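Local coordinates for protein putative amidohydrolase (PDB 3FEQ) that probably works as a zinc-dependent prolidase of the amidohydrolase superfamily, hydrolysing dipeptides that end in proline, at residues S104-G109 with A357-M362; G126-P131 with G372-L377; M192-V197 with G235-R240; A241-V246 with A260-E265; E306-Y311 with E341-L346. All coordinates share one frame; numbering follows the deposited sequence.

Interaction 1 of 5, residues S104-G109 with A357-M362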
# COMPACT_ATOMS: atom_id res chain seq x y z
N SER C 104 7.08 -31.45 31.05
CA SER C 104 7.62 -30.65 29.97
C SER C 104 6.98 -31.13 28.69
O SER C 104 6.63 -32.29 28.57
CB SER C 104 9.14 -30.82 29.92
OG SER C 104 9.74 -30.33 31.11
N VAL C 105 6.69 -30.19 27.78
CA VAL C 105 6.18 -30.53 26.45
C VAL C 105 6.82 -29.62 25.44
O VAL C 105 7.06 -28.45 25.73
CB VAL C 105 4.64 -30.35 26.31
CG1 VAL C 105 3.88 -31.47 26.97
CG2 VAL C 105 4.20 -29.00 26.81
N ARG C 106 7.11 -30.17 24.27
CA ARG C 106 7.58 -29.39 23.14
C ARG C 106 6.43 -29.17 22.19
O ARG C 106 6.06 -30.08 21.47
CB ARG C 106 8.70 -30.12 22.42
CG ARG C 106 9.46 -29.27 21.44
CD ARG C 106 10.60 -30.07 20.84
NE ARG C 106 10.11 -31.17 20.03
CZ ARG C 106 10.78 -31.69 19.00
NH1 ARG C 106 11.99 -31.23 18.66
NH2 ARG C 106 10.24 -32.69 18.30
N ASP C 107 5.87 -27.96 22.20
CA ASP C 107 4.77 -27.59 21.32
C ASP C 107 5.24 -27.45 19.88
O ASP C 107 6.28 -26.85 19.61
CB ASP C 107 4.12 -26.28 21.79
CG ASP C 107 2.83 -25.97 21.05
OD1 ASP C 107 2.87 -25.20 20.07
OD2 ASP C 107 1.77 -26.49 21.47
N ALA C 108 4.46 -28.00 18.95
CA ALA C 108 4.90 -28.11 17.57
C ALA C 108 4.15 -27.10 16.72
O ALA C 108 3.71 -27.40 15.63
CB ALA C 108 4.67 -29.54 17.04
N GLY C 109 4.02 -25.89 17.24
CA GLY C 109 3.32 -24.83 16.52
C GLY C 109 1.97 -24.54 17.13
O GLY C 109 1.18 -25.45 17.32
N ALA C 357 14.85 -35.43 26.78
CA ALA C 357 15.59 -34.31 27.34
C ALA C 357 16.79 -33.94 26.49
O ALA C 357 17.18 -32.77 26.42
CB ALA C 357 16.01 -34.60 28.74
N GLU C 358 17.34 -34.93 25.79
CA GLU C 358 18.38 -34.68 24.80
C GLU C 358 17.83 -33.92 23.60
O GLU C 358 18.50 -33.03 23.06
CB GLU C 358 18.99 -36.01 24.34
CG GLU C 358 20.30 -35.87 23.58
CD GLU C 358 20.85 -37.21 23.10
OE1 GLU C 358 20.54 -38.25 23.72
OE2 GLU C 358 21.61 -37.21 22.11
N ILE C 359 16.64 -34.30 23.16
CA ILE C 359 15.97 -33.63 22.06
C ILE C 359 15.78 -32.14 22.37
O ILE C 359 16.20 -31.28 21.58
CB ILE C 359 14.63 -34.29 21.76
CG1 ILE C 359 14.86 -35.60 21.02
CG2 ILE C 359 13.71 -33.35 20.97
CD1 ILE C 359 13.60 -36.39 20.79
N VAL C 360 15.24 -31.83 23.55
CA VAL C 360 15.08 -30.45 23.97
C VAL C 360 16.35 -29.80 24.52
O VAL C 360 16.26 -28.72 25.12
CB VAL C 360 13.89 -30.23 24.94
CG1 VAL C 360 12.58 -30.68 24.30
CG2 VAL C 360 14.10 -30.94 26.27
N ASN C 361 17.52 -30.41 24.27
CA ASN C 361 18.86 -29.91 24.70
C ASN C 361 19.00 -29.69 26.19
O ASN C 361 19.70 -28.78 26.62
CB ASN C 361 19.25 -28.60 23.99
CG ASN C 361 19.61 -28.80 22.54
OD1 ASN C 361 20.58 -29.49 22.23
ND2 ASN C 361 18.87 -28.15 21.65
N MET C 362 18.30 -30.49 26.99
CA MET C 362 18.33 -30.32 28.43
C MET C 362 18.96 -31.55 29.07
O MET C 362 18.54 -31.97 30.16
CB MET C 362 16.92 -30.09 28.97
CG MET C 362 16.37 -28.69 28.73
SD MET C 362 17.15 -27.40 29.72
CE MET C 362 15.75 -26.63 30.53

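Interaction 2 of 5, residues G126-P131 with G372-L377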
# COMPACT_ATOMS: atom_id res chain seq x y z
N GLY C 126 0.18 -26.19 34.24
CA GLY C 126 0.57 -26.97 33.07
C GLY C 126 2.05 -27.27 33.02
O GLY C 126 2.80 -26.79 33.87
N PRO C 127 2.49 -28.10 32.05
CA PRO C 127 3.90 -28.45 31.90
C PRO C 127 4.68 -27.24 31.45
O PRO C 127 4.08 -26.27 30.99
CB PRO C 127 3.88 -29.47 30.76
CG PRO C 127 2.46 -29.91 30.65
CD PRO C 127 1.65 -28.76 31.04
N ARG C 128 6.00 -27.28 31.61
CA ARG C 128 6.89 -26.32 30.97
C ARG C 128 6.71 -26.49 29.48
O ARG C 128 6.55 -27.61 29.01
CB ARG C 128 8.35 -26.54 31.37
CG ARG C 128 9.38 -25.76 30.55
CD ARG C 128 10.79 -25.88 31.12
NE ARG C 128 10.90 -26.99 32.06
CZ ARG C 128 11.23 -26.85 33.34
NH1 ARG C 128 11.29 -27.92 34.12
NH2 ARG C 128 11.52 -25.65 33.83
N ILE C 129 6.66 -25.37 28.77
CA ILE C 129 6.49 -25.39 27.33
C ILE C 129 7.79 -25.00 26.61
O ILE C 129 8.47 -24.03 26.99
CB ILE C 129 5.32 -24.48 26.90
CG1 ILE C 129 4.04 -24.85 27.65
CG2 ILE C 129 5.05 -24.61 25.41
CD1 ILE C 129 2.93 -23.81 27.57
N PHE C 130 8.15 -25.79 25.60
CA PHE C 130 9.16 -25.39 24.63
C PHE C 130 8.50 -24.99 23.33
O PHE C 130 8.32 -25.83 22.44
CB PHE C 130 10.18 -26.51 24.41
CG PHE C 130 11.01 -26.82 25.61
CD1 PHE C 130 10.68 -27.88 26.44
CD2 PHE C 130 12.12 -26.06 25.92
CE1 PHE C 130 11.43 -28.16 27.56
CE2 PHE C 130 12.88 -26.34 27.04
CZ PHE C 130 12.53 -27.39 27.86
N PRO C 131 8.17 -23.69 23.18
CA PRO C 131 7.31 -23.26 22.10
C PRO C 131 8.05 -23.19 20.77
O PRO C 131 9.24 -22.86 20.72
CB PRO C 131 6.88 -21.87 22.55
CG PRO C 131 8.03 -21.37 23.32
CD PRO C 131 8.65 -22.56 23.98
N GLY C 372 21.97 -32.29 40.86
CA GLY C 372 22.19 -31.11 40.06
C GLY C 372 21.09 -30.89 39.05
O GLY C 372 20.96 -29.80 38.50
N ALA C 373 20.29 -31.93 38.80
CA ALA C 373 19.17 -31.83 37.85
C ALA C 373 17.97 -31.08 38.42
O ALA C 373 17.91 -30.78 39.61
CB ALA C 373 18.76 -33.23 37.37
N ILE C 374 17.01 -30.75 37.56
CA ILE C 374 15.81 -30.01 37.95
C ILE C 374 14.74 -30.95 38.50
O ILE C 374 14.56 -32.06 38.00
CB ILE C 374 15.24 -29.24 36.76
CG1 ILE C 374 16.29 -28.32 36.17
CG2 ILE C 374 14.00 -28.48 37.16
CD1 ILE C 374 15.88 -27.70 34.87
N ALA C 375 14.03 -30.49 39.53
CA ALA C 375 13.20 -31.36 40.32
C ALA C 375 11.82 -31.57 39.70
O ALA C 375 10.79 -31.20 40.28
CB ALA C 375 13.08 -30.83 41.71
N ASP C 376 11.82 -32.18 38.52
CA ASP C 376 10.60 -32.55 37.83
C ASP C 376 10.39 -34.04 38.02
O ASP C 376 11.01 -34.85 37.34
CB ASP C 376 10.70 -32.21 36.34
CG ASP C 376 10.41 -30.73 36.04
OD1 ASP C 376 10.35 -29.93 37.00
OD2 ASP C 376 10.26 -30.38 34.85
N LEU C 377 9.55 -34.40 38.98
CA LEU C 377 9.39 -35.78 39.39
C LEU C 377 7.95 -36.24 39.27
O LEU C 377 7.01 -35.47 39.45
CB LEU C 377 9.84 -35.98 40.83
CG LEU C 377 11.32 -36.11 41.17
CD1 LEU C 377 12.15 -36.57 39.97
CD2 LEU C 377 11.85 -34.80 41.73

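Interaction 3 of 5, residues M192-V197 with G235-R240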
# COMPACT_ATOMS: atom_id res chain seq x y z
N MET C 192 6.98 -27.72 7.96
CA MET C 192 6.40 -28.84 7.26
C MET C 192 7.23 -29.15 6.00
O MET C 192 7.31 -28.33 5.09
CB MET C 192 4.95 -28.53 6.89
CG MET C 192 4.19 -27.75 7.96
SD MET C 192 3.85 -28.72 9.43
CE MET C 192 2.33 -27.94 10.00
N ALA C 193 7.87 -30.32 5.96
CA ALA C 193 8.71 -30.73 4.82
C ALA C 193 8.08 -31.82 3.97
O ALA C 193 8.77 -32.45 3.17
CB ALA C 193 10.07 -31.19 5.30
N SER C 194 6.78 -32.00 4.12
CA SER C 194 6.05 -33.08 3.48
C SER C 194 4.54 -32.80 3.53
O SER C 194 4.07 -32.01 4.36
CB SER C 194 6.39 -34.40 4.20
OG SER C 194 5.68 -35.51 3.69
N GLY C 195 3.79 -33.46 2.65
CA GLY C 195 2.33 -33.58 2.79
C GLY C 195 1.96 -34.21 4.12
O GLY C 195 2.81 -34.77 4.79
N GLY C 196 0.70 -34.09 4.51
CA GLY C 196 0.28 -34.64 5.79
C GLY C 196 -1.09 -35.29 5.79
O GLY C 196 -1.51 -35.87 4.80
N VAL C 197 -1.77 -35.20 6.93
CA VAL C 197 -3.07 -35.83 7.10
C VAL C 197 -4.18 -34.78 7.35
O VAL C 197 -5.25 -34.85 6.76
CB VAL C 197 -3.04 -36.88 8.24
CG1 VAL C 197 -4.44 -37.42 8.52
CG2 VAL C 197 -2.07 -38.01 7.89
N GLY C 235 10.41 -41.73 3.05
CA GLY C 235 11.87 -41.78 3.12
C GLY C 235 12.50 -40.71 2.26
O GLY C 235 13.56 -40.17 2.59
N ARG C 236 11.82 -40.38 1.17
CA ARG C 236 12.24 -39.34 0.24
C ARG C 236 12.24 -37.97 0.90
O ARG C 236 13.25 -37.26 0.88
CB ARG C 236 11.29 -39.32 -0.97
CG ARG C 236 11.66 -38.31 -2.06
CD ARG C 236 10.70 -38.38 -3.24
NE ARG C 236 10.42 -37.05 -3.79
CZ ARG C 236 9.30 -36.72 -4.42
NH1 ARG C 236 9.12 -35.49 -4.89
NH2 ARG C 236 8.34 -37.62 -4.59
N ALA C 237 11.08 -37.61 1.46
CA ALA C 237 10.91 -36.36 2.19
C ALA C 237 11.80 -36.28 3.42
O ALA C 237 12.30 -35.21 3.77
CB ALA C 237 9.46 -36.19 2.59
N ILE C 238 12.02 -37.41 4.08
CA ILE C 238 12.88 -37.45 5.25
C ILE C 238 14.33 -37.23 4.88
O ILE C 238 15.02 -36.41 5.49
CB ILE C 238 12.76 -38.78 6.00
CG1 ILE C 238 11.42 -38.83 6.74
CG2 ILE C 238 13.92 -38.92 6.97
CD1 ILE C 238 11.00 -40.20 7.20
N ALA C 239 14.80 -37.97 3.88
CA ALA C 239 16.21 -37.97 3.55
C ALA C 239 16.67 -36.54 3.28
O ALA C 239 17.58 -36.05 3.95
CB ALA C 239 16.50 -38.87 2.37
N ARG C 240 15.97 -35.86 2.38
CA ARG C 240 16.39 -34.52 1.96
C ARG C 240 16.38 -33.52 3.11
O ARG C 240 17.31 -32.71 3.24
CB ARG C 240 15.56 -34.03 0.77
CG ARG C 240 14.07 -34.03 0.99
CD ARG C 240 13.35 -33.64 -0.26
NE ARG C 240 12.46 -32.53 -0.01
CZ ARG C 240 12.62 -31.31 -0.53
NH1 ARG C 240 11.75 -30.36 -0.23
NH2 ARG C 240 13.63 -31.06 -1.36

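Interaction 4 of 5, residues A241-V246 with A260-E265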
# COMPACT_ATOMS: atom_id res chain seq x y z
N ALA C 241 15.38 -33.62 3.99
CA ALA C 241 15.32 -32.80 5.20
C ALA C 241 16.57 -32.98 6.04
O ALA C 241 17.18 -32.00 6.47
CB ALA C 241 14.10 -33.15 6.02
N VAL C 242 16.97 -34.24 6.24
CA VAL C 242 18.16 -34.55 7.02
C VAL C 242 19.43 -34.09 6.33
O VAL C 242 20.32 -33.53 6.96
CB VAL C 242 18.24 -36.05 7.36
CG1 VAL C 242 19.47 -36.34 8.19
CG2 VAL C 242 17.01 -36.46 8.10
N ARG C 243 19.49 -34.24 5.01
CA ARG C 243 20.61 -33.75 4.21
C ARG C 243 20.78 -32.24 4.31
O ARG C 243 21.88 -31.71 4.18
CB ARG C 243 20.43 -34.14 2.74
CG ARG C 243 21.32 -35.29 2.30
CD ARG C 243 21.16 -35.62 0.82
NE ARG C 243 20.05 -36.55 0.60
CZ ARG C 243 18.92 -36.25 -0.05
NH1 ARG C 243 18.75 -35.04 -0.58
NH2 ARG C 243 17.97 -37.17 -0.18
N CYS C 244 19.68 -31.54 4.56
CA CYS C 244 19.68 -30.10 4.70
C CYS C 244 20.00 -29.68 6.12
O CYS C 244 20.20 -28.50 6.38
CB CYS C 244 18.32 -29.56 4.32
SG CYS C 244 18.11 -29.57 2.57
N GLY C 245 19.97 -30.64 7.03
CA GLY C 245 20.47 -30.43 8.38
C GLY C 245 19.43 -30.28 9.47
O GLY C 245 19.72 -29.71 10.52
N VAL C 246 18.22 -30.78 9.26
CA VAL C 246 17.21 -30.75 10.31
C VAL C 246 17.54 -31.79 11.36
O VAL C 246 18.07 -32.85 11.05
CB VAL C 246 15.79 -30.96 9.78
CG1 VAL C 246 15.57 -30.11 8.54
CG2 VAL C 246 15.52 -32.42 9.50
N ALA C 260 16.62 -44.12 7.30
CA ALA C 260 16.95 -44.38 8.69
C ALA C 260 18.46 -44.39 8.91
O ALA C 260 18.96 -43.73 9.81
CB ALA C 260 16.35 -45.70 9.12
N LYS C 261 19.17 -45.09 8.04
CA LYS C 261 20.62 -45.19 8.12
C LYS C 261 21.24 -43.80 8.00
O LYS C 261 22.11 -43.44 8.78
CB LYS C 261 21.15 -46.11 7.01
CG LYS C 261 22.21 -47.16 7.41
CD LYS C 261 22.95 -47.69 6.15
CE LYS C 261 23.33 -49.17 6.19
NZ LYS C 261 24.78 -49.40 6.41
N LEU C 262 20.72 -43.00 7.06
CA LEU C 262 21.16 -41.61 6.89
C LEU C 262 20.89 -40.75 8.11
O LEU C 262 21.69 -39.90 8.47
CB LEU C 262 20.48 -40.99 5.68
CG LEU C 262 20.95 -39.60 5.25
CD1 LEU C 262 22.37 -39.66 4.71
CD2 LEU C 262 20.01 -39.08 4.19
N MET C 263 19.74 -40.99 8.74
CA MET C 263 19.38 -40.31 9.98
C MET C 263 20.34 -40.63 11.12
O MET C 263 20.80 -39.73 11.82
CB MET C 263 17.95 -40.67 10.38
CG MET C 263 17.01 -39.49 10.35
SD MET C 263 15.31 -39.93 10.73
CE MET C 263 15.12 -41.30 9.61
N HIS C 264 20.66 -41.91 11.30
CA HIS C 264 21.60 -42.33 12.34
C HIS C 264 22.97 -41.70 12.12
O HIS C 264 23.62 -41.26 13.06
CB HIS C 264 21.73 -43.85 12.37
CG HIS C 264 22.91 -44.34 13.14
ND1 HIS C 264 23.03 -44.18 14.50
CD2 HIS C 264 24.04 -44.96 12.73
CE1 HIS C 264 24.17 -44.71 14.91
NE2 HIS C 264 24.81 -45.19 13.85
N GLU C 265 23.38 -41.62 10.86
CA GLU C 265 24.68 -41.08 10.50
C GLU C 265 24.80 -39.61 10.87
O GLU C 265 25.80 -39.17 11.42
CB GLU C 265 24.88 -41.24 9.00
CG GLU C 265 26.22 -41.79 8.60
CD GLU C 265 26.17 -42.41 7.22
OE1 GLU C 265 25.04 -42.62 6.72
OE2 GLU C 265 27.24 -42.72 6.65

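Interaction 5 of 5, residues E306-Y311 with E341-L346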
# COMPACT_ATOMS: atom_id res chain seq x y z
N GLU C 306 5.52 -50.73 12.36
CA GLU C 306 6.66 -51.27 11.63
C GLU C 306 7.89 -50.37 11.66
O GLU C 306 9.02 -50.84 11.83
CB GLU C 306 6.24 -51.55 10.17
CG GLU C 306 7.10 -52.58 9.45
CD GLU C 306 6.79 -52.67 7.96
OE1 GLU C 306 7.73 -52.58 7.16
OE2 GLU C 306 5.60 -52.83 7.59
N SER C 307 7.67 -49.06 11.52
CA SER C 307 8.76 -48.10 11.36
C SER C 307 9.62 -48.04 12.61
O SER C 307 10.84 -47.84 12.54
CB SER C 307 8.19 -46.71 11.08
OG SER C 307 7.41 -46.26 12.17
N LEU C 308 8.97 -48.20 13.75
CA LEU C 308 9.63 -48.26 15.04
C LEU C 308 10.81 -49.22 14.99
O LEU C 308 11.93 -48.87 15.40
CB LEU C 308 8.64 -48.70 16.11
CG LEU C 308 8.06 -47.60 17.01
CD1 LEU C 308 7.75 -46.29 16.28
CD2 LEU C 308 6.83 -48.12 17.74
N GLU C 309 10.57 -50.40 14.45
CA GLU C 309 11.60 -51.42 14.34
C GLU C 309 12.74 -50.99 13.45
O GLU C 309 13.90 -51.19 13.79
CB GLU C 309 11.01 -52.73 13.84
CG GLU C 309 10.42 -53.58 14.94
CD GLU C 309 9.41 -54.58 14.42
OE1 GLU C 309 9.68 -55.21 13.38
OE2 GLU C 309 8.36 -54.73 15.07
N ILE C 310 12.40 -50.39 12.32
CA ILE C 310 13.39 -49.85 11.40
C ILE C 310 14.30 -48.85 12.10
O ILE C 310 15.52 -48.94 12.00
CB ILE C 310 12.73 -49.18 10.21
CG1 ILE C 310 11.64 -50.10 9.63
CG2 ILE C 310 13.79 -48.74 9.20
CD1 ILE C 310 11.07 -49.63 8.33
N TYR C 311 13.68 -47.92 12.83
CA TYR C 311 14.42 -46.92 13.60
C TYR C 311 15.35 -47.52 14.65
O TYR C 311 16.49 -47.07 14.81
CB TYR C 311 13.46 -45.93 14.25
CG TYR C 311 12.81 -44.98 13.28
CD1 TYR C 311 13.57 -44.29 12.33
CD2 TYR C 311 11.44 -44.73 13.33
CE1 TYR C 311 12.97 -43.42 11.44
CE2 TYR C 311 10.84 -43.86 12.43
CZ TYR C 311 11.61 -43.20 11.50
OH TYR C 311 11.01 -42.35 10.61
N GLU C 341 4.90 -52.14 23.29
CA GLU C 341 4.50 -53.39 22.67
C GLU C 341 5.44 -53.78 21.55
O GLU C 341 5.41 -54.90 21.07
CB GLU C 341 3.08 -53.29 22.12
CG GLU C 341 1.99 -53.47 23.15
CD GLU C 341 0.62 -53.09 22.62
OE1 GLU C 341 0.46 -53.04 21.38
OE2 GLU C 341 -0.29 -52.85 23.43
N VAL C 342 6.25 -52.84 21.09
CA VAL C 342 7.14 -53.15 19.98
C VAL C 342 8.56 -53.21 20.47
O VAL C 342 9.23 -54.21 20.26
CB VAL C 342 7.01 -52.14 18.85
CG1 VAL C 342 8.02 -52.44 17.76
CG2 VAL C 342 5.60 -52.16 18.29
N LEU C 343 9.00 -52.14 21.14
CA LEU C 343 10.31 -52.12 21.79
C LEU C 343 10.04 -52.35 23.27
O LEU C 343 8.91 -52.24 23.69
CB LEU C 343 10.98 -50.76 21.55
CG LEU C 343 10.65 -50.06 20.22
CD1 LEU C 343 10.82 -48.56 20.34
CD2 LEU C 343 11.47 -50.59 19.03
N GLY C 344 11.05 -52.69 24.06
CA GLY C 344 10.79 -52.94 25.48
C GLY C 344 10.12 -51.75 26.14
O GLY C 344 10.21 -50.63 25.64
N ASN C 345 9.45 -51.96 27.28
CA ASN C 345 8.99 -50.80 28.03
C ASN C 345 10.07 -50.00 28.78
O ASN C 345 9.78 -48.91 29.28
CB ASN C 345 7.73 -51.05 28.87
CG ASN C 345 7.73 -52.38 29.58
OD1 ASN C 345 8.65 -53.17 29.44
ND2 ASN C 345 6.67 -52.63 30.35
N LEU C 346 11.31 -50.49 28.79
CA LEU C 346 12.45 -49.64 29.13
C LEU C 346 12.62 -48.55 28.08
O LEU C 346 12.72 -47.37 28.40
CB LEU C 346 13.74 -50.45 29.20
CG LEU C 346 14.81 -50.04 30.21
CD1 LEU C 346 16.19 -50.36 29.67
CD2 LEU C 346 14.74 -48.59 30.65

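Interaction 1 of 5, residues S104-G109 with A357-M362
Ile-359 and Val-360 both pack against the long side chain of Arg-106, and the contact between the two segments is made by van der Waals packing. The methyl CG2 of Ile-359 sits over one face of the guanidinium, displaced toward its rim, and comes 3.6 Å from Arg-106 NH1; the two side chains meet at about a right angle. Closer to the strand, Arg-106 CD lies 4.0 Å from Val-360 CG1, the two side chains sliding past each other in opposite directions. Arg-106 is extended as far as CD and then bends (chi3 66°), which turns one face of its guanidinium to Ile-359. These residues belong to the TIM barrel of the amidohydrolases: strand 102-107 is one of its staves, and helix 354-359 closes in a Schellman motif at Asn-361, with Met-362 N bonded to Ala-357 O and Asn-361 N bonded to Glu-358 O at 3.0 Å. Polar bonds to neighbouring residues fix the rotation of the buried guanidinium. NE donates to Cys-64 O, NH2 forms a salt bridge with Glu-250, and NH1 is hydrogen-bonded to Tyr-227 OH. The Arg-106 side chain lies about 9 Å from a bound zinc ion.

Interaction 2 of 5, residues G126-P131 with G372-L377
Asp-376 OD2 takes the shortest polar bond across the contact, a salt bridge from Arg-128 NH1 at 2.8 Å. As a hydrogen bond it is weak, because the N-H points well off the oxygen, at an angle of 124°. OD2 approaches the edge of the guanidinium near its plane, and the guanidinium and carboxylate planes are only 20° apart, so the two planes are close to parallel. The other carboxylate oxygen, OD1, stands 3.6 Å from Arg-128 NH1 and is hydrogen-bonded instead to the backbone N of Arg-404; with a partner on each oxygen, the carboxylate is held against rotation in a buried setting. Arg-128 reaches across with CG anti to its own N (chi1 168°) and bends at chi3. Ile-374 adds a packing contact, its CG2 4.1 Å from Arg-128 NH1. Between the two contact residues of the second segment, Ala-375 is the centre of an inverse gamma turn, closed by Asp-376 N to Ile-374 O at 2.8 Å, and the CB atoms of both flanking residues point toward the 126-131 segment. Strand 128-129 runs parallel to barrel strand 102-107, whose Thr-103 and Ser-104 touch Asp-376, while Pro-127 and Ile-129 lean on helix 90-99; in the second segment, Ala-375 and Leu-377 pack on Ile-29 of strand 20-30, so the salt bridge joins the barrel to the beta-rich part formed by the chain ends.

Interaction 3 of 5, residues M192-V197 with G235-R240
The peptide carbonyl of Ala-193 is the flat group that meets the helix: its O lies 3.8 Å from the methyl CB of Ala-237. The setting is the TIM barrel, where parallel strands 189-192 and 228-234 are neighbours; the loop that leaves the first packs against helix 235-243, which follows directly on the second. The backbones come closest at Ser-194 and Ala-237, their CA atoms 6.0 Å apart. That close approach suits small side chains, and Ser-194 CB and Ala-237 CB touch at 3.9 Å. The CB of Ala-237 points toward the loop, and that of Ala-193 toward the helix. All three touching residues are buried, and no hydrogen bond crosses between the segments. The loop is instead held to strand 228-234: Ala-193 shares a backbone hydrogen bond with His-231, a ligand of one zinc ion, and the NE2 of that histidine is hydrogen-bonded to Gly-195 O, a bond that probably helps to orient this metal ligand. On its outer side the helix takes part in the assembly, as Arg-236 is hydrogen-bonded to Asn-225 of a second subunit. The Ser-194 hydroxyl is anti to the backbone N (chi1 177°), which carries it forward along its own loop; OG donates to Gly-195 O at 3.2 Å, in the carbonyl plane and on a lone pair, with a C=O...OG angle of 123°.

Interaction 4 of 5, residues A241-V246 with A260-E265
Packing of Val-242 against Met-263 and the backbone of Leu-262 joins two successive helices on the outside of the TIM barrel, 235-243 and 257-266, which flank strand 248-254 in the chain. The backbones come nearest at Val-242 and Met-263, with 6.6 Å between their CA atoms. Val-242 points its CB at the neighbouring helix and uses both branches. CG2 touches Met-263 CG at 3.8 Å, the two side chains meeting at roughly a right angle. CG1, anti to the backbone N (chi1 -179°), reaches the main chain of the second helix, 4.2 Å from Leu-262 O. At the solvent-facing margin, Leu-262 CD2 lies 4.4 Å from Arg-243 NE, a looser touch between an aliphatic tip and an exposed arginine. Just beyond, the first helix ends in a Schellman motif with Gly-245 at positive phi: Val-246 N is bonded to Ala-241 O, and Gly-245 N to Val-242 O at 2.9 Å. On one flank, Cys-244 and Val-246 lean on helix 211-223; on the other, Ala-260 and Met-263 pack against helix 302-314, which places this contact in the middle of a run of four barrel helices.

Interaction 5 of 5, residues E306-Y311 with E341-L346
Helix 302-314 runs past residues 341-344, with Leu-308 and Val-342 nearest in backbone, 7.4 Å between their CA atoms. Beyond Leu-343 the chain enters a new helix, with Gly-344 at the N-cap position. Val-342 projects its CB toward the helix and carries much of the contact. Its CG1, anti to the backbone N (chi1 176°), touches two neighbouring helical residues: the buried Leu-308, whose CB lies 4.1 Å from it, and the exposed Glu-309, whose CG is 3.9 Å from it. The Glu-309 chain is extended beyond CG and crosses Val-342 at about a right angle, with OE2 3.5 Å from CG1. Leu-308 also brings CD2 to within 4.2 Å of Val-342 CB. Helix 302-314 is one of the outer helices of the TIM barrel. Its inner side is tied to the strands by a hydrogen bond from Tyr-311 OH to Gly-252 O, while the 341-346 segment, which leads into helix 345-351, packs on another side. The side chain of Leu-343 does not set out toward the helix, but its end comes nearer: CD2 is 4.0 Å from the backbone O of Leu-308, and CD1 4.4 Å from Leu-308 CG. Next to this apolar patch, Glu-341 forms a salt bridge with Arg-305 of helix 302-314, on which Val-342 also packs.

How the interactions relate
From the N terminus, the chain first opens interaction 1 at strand 102-107 and then interaction 2 at strand 128-129. Interaction 1 closes near residue 360 and interaction 2 near 375, so these two long loops cross; they also touch directly, through backbone bonds between the paired strands. Both loops enclose interactions 3, 4 and 5, which follow one another in series as shorter closures along the barrel wall. Interactions 3 and 4 share helix 235-243, and Ile-238 meets Met-263 between them. Met-263 and Ala-260 in turn reach Tyr-311 and Ile-310 of interaction 5. Interaction 2 ties the barrel to the beta-rich part formed by the chain ends, while the others join strands, loops and helices within the barrel.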